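Local coordinates for uncharacterized protein (Legionella longbeachae NSW150, PDB 4JZA) that probably dephosphorylates phosphatidylinositol 3-phosphate, acting as a phosphoinositide phosphatase through which the pathogen may alter lipid metabolism in its host, at residues 198-211 / 260-272. Sequence-based numbering, arbitrary orientation.
Sequences EYQHAYFCNLDQGV and SVHQREMMRILAA
The imidazole of His262 fills a hollow formed by Tyr203, Asn206, Leu207 and Asp208. Leu207 CD1 sits over the centre of one ring face, 3.7 Å from the centroid, in a CH-pi contact. The imidazole turns its edge toward the face of Tyr203 in an offset edge-to-face pair, planes 86° apart. His262 ND1 accepts a nearly straight bond (169°) from Asp208 N at 3.1 Å, although the donor stands well out of the ring plane, and NE2 is bonded to Asp220, which also holds Tyr203 OH. Both ring nitrogens of the buried His262 therefore have partners. The two helices form a close antiparallel pair, axes 7.8 Å apart at 165°, inside the insertion domain of the phosphoinositide phosphatase family. Small Ala202 makes the dip between them: Ile269 CD1 drops in to meet its CB, and Glu265 CB lies alongside. Next to it, selenomethionine Met266 runs out straight as far as SE between two tyrosines, then bends at chi3 to lay its methyl CE against Tyr203 CD1. Its CG packs at the edge of the Tyr199 ring, and SE makes Met-aromatic contacts with both rings, at the edge of Tyr199 and obliquely to Tyr203. Leu270 CD2 lies on a face of Tyr199, 4.1 Å from its centroid. Asn206 leans over the Glu265 methylenes while its ND2 bonds back to Ala202 O at 2.8 Å, and Arg268 grips the Glu265 carboxylate side-on through NE and NH2.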
ATOM      1  N   GLU A 198     -10.173 -19.966  13.387  1.00 62.48           N
ATOM      2  CA  GLU A 198     -10.436 -18.739  14.129  1.00 63.81           C
ATOM      3  C   GLU A 198     -10.554 -19.014  15.617  1.00 61.53           C
ATOM      4  O   GLU A 198      -9.992 -18.268  16.400  1.00 66.46           O
ATOM      5  CB  GLU A 198     -11.671 -17.952  13.596  1.00 66.19           C
ATOM      6  CG  GLU A 198     -11.852 -16.549  14.222  1.00 69.58           C
ATOM      7  CD  GLU A 198     -13.083 -15.738  13.717  1.00 71.34           C
ATOM      8  OE1 GLU A 198     -13.528 -14.775  14.427  1.00 66.53           O
ATOM      9  OE2 GLU A 198     -13.614 -16.044  12.621  1.00 60.33           O
ATOM     10  N   TYR A 199     -11.282 -20.049  16.032  1.00 62.20           N
ATOM     11  CA  TYR A 199     -11.517 -20.247  17.494  1.00 61.86           C
ATOM     12  C   TYR A 199     -10.218 -20.602  18.223  1.00 57.32           C
ATOM     13  O   TYR A 199     -10.006 -20.261  19.389  1.00 55.39           O
ATOM     14  CB  TYR A 199     -12.637 -21.276  17.788  1.00 61.09           C
ATOM     15  CG  TYR A 199     -12.236 -22.689  17.518  1.00 61.76           C
ATOM     16  CD1 TYR A 199     -12.169 -23.151  16.231  1.00 61.72           C
ATOM     17  CD2 TYR A 199     -11.898 -23.576  18.560  1.00 63.73           C
ATOM     18  CE1 TYR A 199     -11.783 -24.456  15.947  1.00 66.54           C
ATOM     19  CE2 TYR A 199     -11.524 -24.889  18.284  1.00 63.40           C
ATOM     20  CZ  TYR A 199     -11.476 -25.326  16.955  1.00 66.21           C
ATOM     21  OH  TYR A 199     -11.106 -26.598  16.551  1.00 66.50           O
ATOM     22  N   GLN A 200      -9.333 -21.270  17.517  1.00 57.33           N
ATOM     23  CA  GLN A 200      -8.100 -21.705  18.134  1.00 61.46           C
ATOM     24  C   GLN A 200      -7.185 -20.509  18.250  1.00 59.50           C
ATOM     25  O   GLN A 200      -6.497 -20.357  19.246  1.00 60.31           O
ATOM     26  CB  GLN A 200      -7.441 -22.828  17.321  1.00 64.58           C
ATOM     27  CG  GLN A 200      -8.263 -24.116  17.200  1.00 65.49           C
ATOM     28  CD  GLN A 200      -7.591 -25.144  16.291  1.00 67.28           C
ATOM     29  OE1 GLN A 200      -6.666 -25.812  16.688  1.00 75.03           O
ATOM     30  NE2 GLN A 200      -8.037 -25.242  15.078  1.00 70.84           N
ATOM     31  N   HIS A 201      -7.188 -19.660  17.222  1.00 59.03           N
ATOM     32  CA  HIS A 201      -6.456 -18.383  17.246  1.00 54.46           C
ATOM     33  C   HIS A 201      -6.908 -17.552  18.442  1.00 52.92           C
ATOM     34  O   HIS A 201      -6.060 -16.950  19.128  1.00 51.66           O
ATOM     35  CB  HIS A 201      -6.687 -17.583  15.949  1.00 54.83           C
ATOM     36  CG  HIS A 201      -5.589 -16.610  15.606  1.00 54.19           C
ATOM     37  ND1 HIS A 201      -4.365 -17.006  15.109  1.00 55.32           N
ATOM     38  CD2 HIS A 201      -5.544 -15.260  15.648  1.00 52.10           C
ATOM     39  CE1 HIS A 201      -3.617 -15.946  14.856  1.00 51.32           C
ATOM     40  NE2 HIS A 201      -4.305 -14.874  15.191  1.00 50.77           N
ATOM     41  N   ALA A 202      -8.212 -17.521  18.713  1.00 47.45           N
ATOM     42  CA  ALA A 202      -8.661 -16.776  19.860  1.00 52.59           C
ATOM     43  C   ALA A 202      -8.127 -17.398  21.163  1.00 58.48           C
ATOM     44  O   ALA A 202      -7.751 -16.659  22.112  1.00 57.93           O
ATOM     45  CB  ALA A 202     -10.166 -16.686  19.904  1.00 55.76           C
ATOM     46  N   TYR A 203      -8.086 -18.737  21.214  1.00 58.38           N
ATOM     47  CA  TYR A 203      -7.632 -19.434  22.428  1.00 56.27           C
ATOM     48  C   TYR A 203      -6.239 -18.957  22.815  1.00 53.39           C
ATOM     49  O   TYR A 203      -6.049 -18.421  23.882  1.00 53.89           O
ATOM     50  CB  TYR A 203      -7.653 -20.964  22.263  1.00 55.60           C
ATOM     51  CG  TYR A 203      -7.301 -21.726  23.528  1.00 54.93           C
ATOM     52  CD1 TYR A 203      -8.250 -21.919  24.505  1.00 58.90           C
ATOM     53  CD2 TYR A 203      -6.065 -22.245  23.741  1.00 55.05           C
ATOM     54  CE1 TYR A 203      -7.986 -22.601  25.663  1.00 62.29           C
ATOM     55  CE2 TYR A 203      -5.774 -22.922  24.916  1.00 61.40           C
ATOM     56  CZ  TYR A 203      -6.748 -23.108  25.876  1.00 64.27           C
ATOM     57  OH  TYR A 203      -6.525 -23.764  27.081  1.00 64.36           O
ATOM     58  N   PHE A 204      -5.283 -19.105  21.921  1.00 52.52           N
ATOM     59  CA  PHE A 204      -3.900 -18.811  22.253  1.00 52.39           C
ATOM     60  C   PHE A 204      -3.646 -17.319  22.380  1.00 53.83           C
ATOM     61  O   PHE A 204      -2.850 -16.890  23.204  1.00 58.14           O
ATOM     62  CB  PHE A 204      -2.950 -19.416  21.203  1.00 52.76           C
ATOM     63  CG  PHE A 204      -2.847 -20.917  21.254  1.00 52.62           C
ATOM     64  CD1 PHE A 204      -2.151 -21.546  22.273  1.00 56.34           C
ATOM     65  CD2 PHE A 204      -3.431 -21.708  20.274  1.00 52.79           C
ATOM     66  CE1 PHE A 204      -2.060 -22.938  22.317  1.00 55.98           C
ATOM     67  CE2 PHE A 204      -3.332 -23.093  20.303  1.00 51.79           C
ATOM     68  CZ  PHE A 204      -2.652 -23.709  21.324  1.00 54.02           C
ATOM     69  N   CYS A 205      -4.303 -16.506  21.568  1.00 58.86           N
ATOM     70  CA  CYS A 205      -4.029 -15.052  21.619  1.00 60.12           C
ATOM     71  C   CYS A 205      -4.642 -14.404  22.848  1.00 59.80           C
ATOM     72  O   CYS A 205      -4.217 -13.339  23.239  1.00 62.81           O
ATOM     73  CB  CYS A 205      -4.463 -14.313  20.328  1.00 54.73           C
ATOM     74  SG  CYS A 205      -3.463 -14.767  18.883  0.88 51.42           S
ATOM     75  N   ASN A 206      -5.615 -15.052  23.479  1.00 62.32           N
ATOM     76  CA  ASN A 206      -6.216 -14.498  24.707  1.00 61.30           C
ATOM     77  C   ASN A 206      -5.836 -15.218  25.983  1.00 58.71           C
ATOM     78  O   ASN A 206      -6.265 -14.829  27.069  1.00 57.46           O
ATOM     79  CB  ASN A 206      -7.716 -14.458  24.561  1.00 61.01           C
ATOM     80  CG  ASN A 206      -8.135 -13.482  23.491  1.00 63.74           C
ATOM     81  OD1 ASN A 206      -8.099 -12.288  23.711  1.00 59.94           O
ATOM     82  ND2 ASN A 206      -8.479 -13.987  22.316  1.00 63.33           N
ATOM     83  N   LEU A 207      -4.987 -16.230  25.850  1.00 57.69           N
ATOM     84  CA  LEU A 207      -4.591 -17.056  26.975  1.00 59.50           C
ATOM     85  C   LEU A 207      -4.123 -16.199  28.135  1.00 61.61           C
ATOM     86  O   LEU A 207      -3.206 -15.380  27.993  1.00 55.00           O
ATOM     87  CB  LEU A 207      -3.447 -17.986  26.562  1.00 62.74           C
ATOM     88  CG  LEU A 207      -3.120 -19.152  27.485  1.00 61.45           C
ATOM     89  CD1 LEU A 207      -4.251 -20.174  27.451  1.00 62.91           C
ATOM     90  CD2 LEU A 207      -1.790 -19.762  27.069  1.00 60.18           C
ATOM     91  N   ASP A 208      -4.766 -16.412  29.276  1.00 67.64           N
ATOM     92  CA  ASP A 208      -4.401 -15.813  30.552  1.00 71.61           C
ATOM     93  C   ASP A 208      -2.947 -16.104  31.003  1.00 74.36           C
ATOM     94  O   ASP A 208      -2.461 -17.212  30.841  1.00 71.54           O
ATOM     95  CB  ASP A 208      -5.369 -16.335  31.598  1.00 72.53           C
ATOM     96  CG  ASP A 208      -5.135 -15.739  32.934  1.00 77.72           C
ATOM     97  OD1 ASP A 208      -4.582 -14.637  33.038  1.00 89.59           O
ATOM     98  OD2 ASP A 208      -5.489 -16.367  33.915  1.00 81.50           O
ATOM     99  N   GLN A 209      -2.262 -15.095  31.556  1.00 82.33           N
ATOM    100  CA  GLN A 209      -0.845 -15.214  31.954  1.00 81.89           C
ATOM    101  C   GLN A 209      -0.670 -16.076  33.227  1.00 76.97           C
ATOM    102  O   GLN A 209       0.462 -16.346  33.662  1.00 73.50           O
ATOM    103  CB  GLN A 209      -0.167 -13.819  32.088  1.00 87.69           C
ATOM    104  CG  GLN A 209       0.919 -13.497  31.035  1.00 92.60           C
ATOM    105  CD  GLN A 209       0.481 -12.544  29.905  1.00 94.89           C
ATOM    106  OE1 GLN A 209       1.144 -11.527  29.647  1.00 93.89           O
ATOM    107  NE2 GLN A 209      -0.613 -12.879  29.219  1.00 87.89           N
ATOM    108  N   GLY A 210      -1.779 -16.520  33.816  1.00 68.36           N
ATOM    109  CA  GLY A 210      -1.703 -17.576  34.834  1.00 69.32           C
ATOM    110  C   GLY A 210      -1.340 -18.958  34.288  1.00 65.75           C
ATOM    111  O   GLY A 210      -0.930 -19.842  35.043  1.00 66.85           O
ATOM    112  N   VAL A 211      -1.503 -19.150  32.975  1.00 64.43           N
ATOM    113  CA  VAL A 211      -1.192 -20.416  32.296  1.00 61.52           C
ATOM    114  C   VAL A 211       0.210 -20.345  31.716  1.00 61.87           C
ATOM    115  O   VAL A 211       0.387 -19.739  30.690  1.00 65.04           O
ATOM    116  CB  VAL A 211      -2.204 -20.685  31.177  1.00 59.25           C
ATOM    117  CG1 VAL A 211      -1.878 -21.964  30.449  1.00 60.88           C
ATOM    118  CG2 VAL A 211      -3.618 -20.775  31.724  1.00 58.43           C
ATOM    119  N   SER A 260     -12.600 -18.029  31.825  1.00 82.25           N
ATOM    120  CA  SER A 260     -11.417 -17.206  31.675  1.00 90.12           C
ATOM    121  C   SER A 260     -11.426 -16.532  30.287  1.00 91.55           C
ATOM    122  O   SER A 260     -12.146 -16.953  29.364  1.00 85.84           O
ATOM    123  CB  SER A 260     -10.146 -18.022  31.880  1.00 94.74           C
ATOM    124  OG  SER A 260      -9.998 -18.978  30.847  1.00 98.83           O
ATOM    125  N   VAL A 261     -10.629 -15.478  30.162  1.00 84.64           N
ATOM    126  CA  VAL A 261     -10.660 -14.651  28.984  1.00 83.67           C
ATOM    127  C   VAL A 261     -10.675 -15.532  27.726  1.00 78.70           C
ATOM    128  O   VAL A 261     -11.571 -15.452  26.893  1.00 77.86           O
ATOM    129  CB  VAL A 261      -9.444 -13.695  28.957  1.00 94.90           C
ATOM    130  CG1 VAL A 261      -9.555 -12.741  27.778  1.00 91.66           C
ATOM    131  CG2 VAL A 261      -9.321 -12.902  30.265  1.00101.08           C
ATOM    132  N   HIS A 262      -9.677 -16.391  27.610  1.00 74.92           N
ATOM    133  CA  HIS A 262      -9.490 -17.246  26.422  1.00 70.11           C
ATOM    134  C   HIS A 262     -10.605 -18.273  26.155  1.00 70.30           C
ATOM    135  O   HIS A 262     -10.993 -18.490  25.011  1.00 73.94           O
ATOM    136  CB  HIS A 262      -8.111 -17.957  26.457  1.00 69.48           C
ATOM    137  CG  HIS A 262      -7.846 -18.749  27.707  1.00 69.89           C
ATOM    138  ND1 HIS A 262      -7.301 -18.189  28.838  1.00 70.84           N
ATOM    139  CD2 HIS A 262      -8.044 -20.052  28.002  1.00 70.25           C
ATOM    140  CE1 HIS A 262      -7.187 -19.105  29.779  1.00 69.72           C
ATOM    141  NE2 HIS A 262      -7.631 -20.245  29.298  1.00 68.45           N
ATOM    142  N   GLN A 263     -11.108 -18.919  27.198  1.00 71.45           N
ATOM    143  CA  GLN A 263     -12.240 -19.828  27.018  1.00 71.21           C
ATOM    144  C   GLN A 263     -13.422 -19.016  26.516  1.00 69.00           C
ATOM    145  O   GLN A 263     -14.168 -19.462  25.644  1.00 65.68           O
ATOM    146  CB  GLN A 263     -12.582 -20.563  28.323  1.00 72.57           C
ATOM    147  CG  GLN A 263     -11.591 -21.675  28.677  1.00 72.99           C
ATOM    148  CD  GLN A 263     -11.486 -21.888  30.168  1.00 75.96           C
ATOM    149  OE1 GLN A 263     -11.110 -20.982  30.895  1.00 98.01           O
ATOM    150  NE2 GLN A 263     -11.818 -23.047  30.629  1.00 76.27           N
ATOM    151  N   ARG A 264     -13.553 -17.801  27.053  1.00 72.31           N
ATOM    152  CA  ARG A 264     -14.637 -16.896  26.683  1.00 76.17           C
ATOM    153  C   ARG A 264     -14.596 -16.568  25.173  1.00 71.10           C
ATOM    154  O   ARG A 264     -15.589 -16.712  24.460  1.00 68.45           O
ATOM    155  CB  ARG A 264     -14.600 -15.594  27.553  1.00 83.95           C
ATOM    156  CG  ARG A 264     -15.931 -14.840  27.601  1.00 85.98           C
ATOM    157  CD  ARG A 264     -16.026 -13.523  28.345  1.00 89.22           C
ATOM    158  NE  ARG A 264     -15.214 -13.465  29.559  1.00 95.01           N
ATOM    159  CZ  ARG A 264     -14.282 -12.537  29.795  1.00 97.53           C
ATOM    160  NH1 ARG A 264     -14.040 -11.564  28.900  1.00 96.26           N
ATOM    161  NH2 ARG A 264     -13.585 -12.576  30.934  1.00 92.16           N
ATOM    162  N   GLU A 265     -13.445 -16.126  24.690  1.00 65.14           N
ATOM    163  CA  GLU A 265     -13.355 -15.678  23.308  1.00 66.21           C
ATOM    164  C   GLU A 265     -13.473 -16.857  22.335  1.00 65.59           C
ATOM    165  O   GLU A 265     -13.984 -16.707  21.245  1.00 63.92           O
ATOM    166  CB  GLU A 265     -12.058 -14.853  23.085  1.00 68.15           C
ATOM    167  CG  GLU A 265     -12.026 -13.509  23.828  1.00 67.56           C
ATOM    168  CD  GLU A 265     -13.321 -12.696  23.676  1.00 66.82           C
ATOM    169  OE1 GLU A 265     -13.807 -12.510  22.540  1.00 64.28           O
ATOM    170  OE2 GLU A 265     -13.875 -12.252  24.704  1.00 67.62           O
HETATM  171  N   MSE A 266     -12.985 -18.021  22.745  1.00 68.04           N
HETATM  172  CA  MSE A 266     -13.125 -19.212  21.958  1.00 67.04           C
HETATM  173  C   MSE A 266     -14.573 -19.557  21.837  1.00 68.38           C
HETATM  174  O   MSE A 266     -15.017 -19.898  20.764  1.00 65.38           O
HETATM  175  CB  MSE A 266     -12.404 -20.361  22.613  1.00 74.75           C
HETATM  176  CG  MSE A 266     -12.604 -21.654  21.804  1.00 80.18           C
HETATM  177 SE   MSE A 266     -11.772 -23.270  22.572  1.00 85.55          SE
HETATM  178  CE  MSE A 266     -11.434 -22.596  24.409  1.00 97.38           C
HETATM  179  N   MSE A 267     -15.338 -19.483  22.920  1.00 73.74           N
HETATM  180  CA  MSE A 267     -16.772 -19.792  22.835  1.00 79.77           C
HETATM  181  C   MSE A 267     -17.456 -18.816  21.922  1.00 75.37           C
HETATM  182  O   MSE A 267     -18.203 -19.221  21.032  1.00 65.68           O
HETATM  183  CB  MSE A 267     -17.512 -19.798  24.180  1.00 93.95           C
HETATM  184  CG  MSE A 267     -17.556 -21.173  24.879  1.00105.50           C
HETATM  185 SE   MSE A 267     -18.096 -22.765  23.771  0.96127.38          SE
HETATM  186  CE  MSE A 267     -16.228 -23.292  23.508  1.00123.85           C
ATOM    187  N   ARG A 268     -17.198 -17.525  22.124  1.00 77.33           N
ATOM    188  CA  ARG A 268     -17.821 -16.471  21.312  1.00 80.36           C
ATOM    189  C   ARG A 268     -17.817 -16.818  19.829  1.00 78.13           C
ATOM    190  O   ARG A 268     -18.777 -16.558  19.119  1.00 83.53           O
ATOM    191  CB  ARG A 268     -17.132 -15.126  21.537  1.00 83.77           C
ATOM    192  CG  ARG A 268     -17.807 -13.949  20.834  1.00 87.77           C
ATOM    193  CD  ARG A 268     -17.009 -12.670  20.993  1.00 83.70           C
ATOM    194  NE  ARG A 268     -16.558 -12.500  22.370  1.00 83.54           N
ATOM    195  CZ  ARG A 268     -17.334 -12.112  23.386  1.00 84.42           C
ATOM    196  NH1 ARG A 268     -18.619 -11.846  23.199  1.00 76.04           N
ATOM    197  NH2 ARG A 268     -16.813 -11.982  24.610  1.00 86.53           N
ATOM    198  N   ILE A 269     -16.751 -17.434  19.368  1.00 71.71           N
ATOM    199  CA  ILE A 269     -16.669 -17.817  17.975  1.00 71.87           C
ATOM    200  C   ILE A 269     -17.428 -19.091  17.640  1.00 78.20           C
ATOM    201  O   ILE A 269     -17.988 -19.217  16.548  1.00 75.88           O
ATOM    202  CB  ILE A 269     -15.211 -17.987  17.568  1.00 66.38           C
ATOM    203  CG1 ILE A 269     -14.540 -16.610  17.587  1.00 68.76           C
ATOM    204  CG2 ILE A 269     -15.120 -18.634  16.204  1.00 65.54           C
ATOM    205  CD1 ILE A 269     -13.148 -16.601  18.173  1.00 71.04           C
ATOM    206  N   LEU A 270     -17.435 -20.042  18.568  1.00 83.07           N
ATOM    207  CA  LEU A 270     -18.048 -21.350  18.306  1.00 83.35           C
ATOM    208  C   LEU A 270     -19.571 -21.239  18.379  1.00 83.23           C
ATOM    209  O   LEU A 270     -20.272 -21.940  17.664  1.00 76.20           O
ATOM    210  CB  LEU A 270     -17.512 -22.415  19.283  1.00 85.69           C
ATOM    211  CG  LEU A 270     -16.063 -22.903  19.079  1.00 82.18           C
ATOM    212  CD1 LEU A 270     -15.642 -23.900  20.144  1.00 80.22           C
ATOM    213  CD2 LEU A 270     -15.884 -23.524  17.715  1.00 80.57           C
ATOM    214  N   ALA A 271     -20.062 -20.321  19.215  1.00 88.60           N
ATOM    215  CA  ALA A 271     -21.501 -20.092  19.415  1.00 92.49           C
ATOM    216  C   ALA A 271     -22.231 -19.616  18.174  1.00 96.47           C
ATOM    217  O   ALA A 271     -23.464 -19.644  18.132  1.00102.91           O
ATOM    218  CB  ALA A 271     -21.721 -19.087  20.542  1.00 96.63           C
ATOM    219  N   ALA A 272     -21.481 -19.152  17.182  1.00102.25           N
ATOM    220  CA  ALA A 272     -22.069 -18.685  15.939  1.00102.66           C
ATOM    221  C   ALA A 272     -22.577 -19.823  15.071  1.00104.87           C
ATOM    222  O   ALA A 272     -23.334 -19.565  14.134  1.00105.96           O
ATOM    223  CB  ALA A 272     -21.064 -17.870  15.165  1.00102.78           C
TER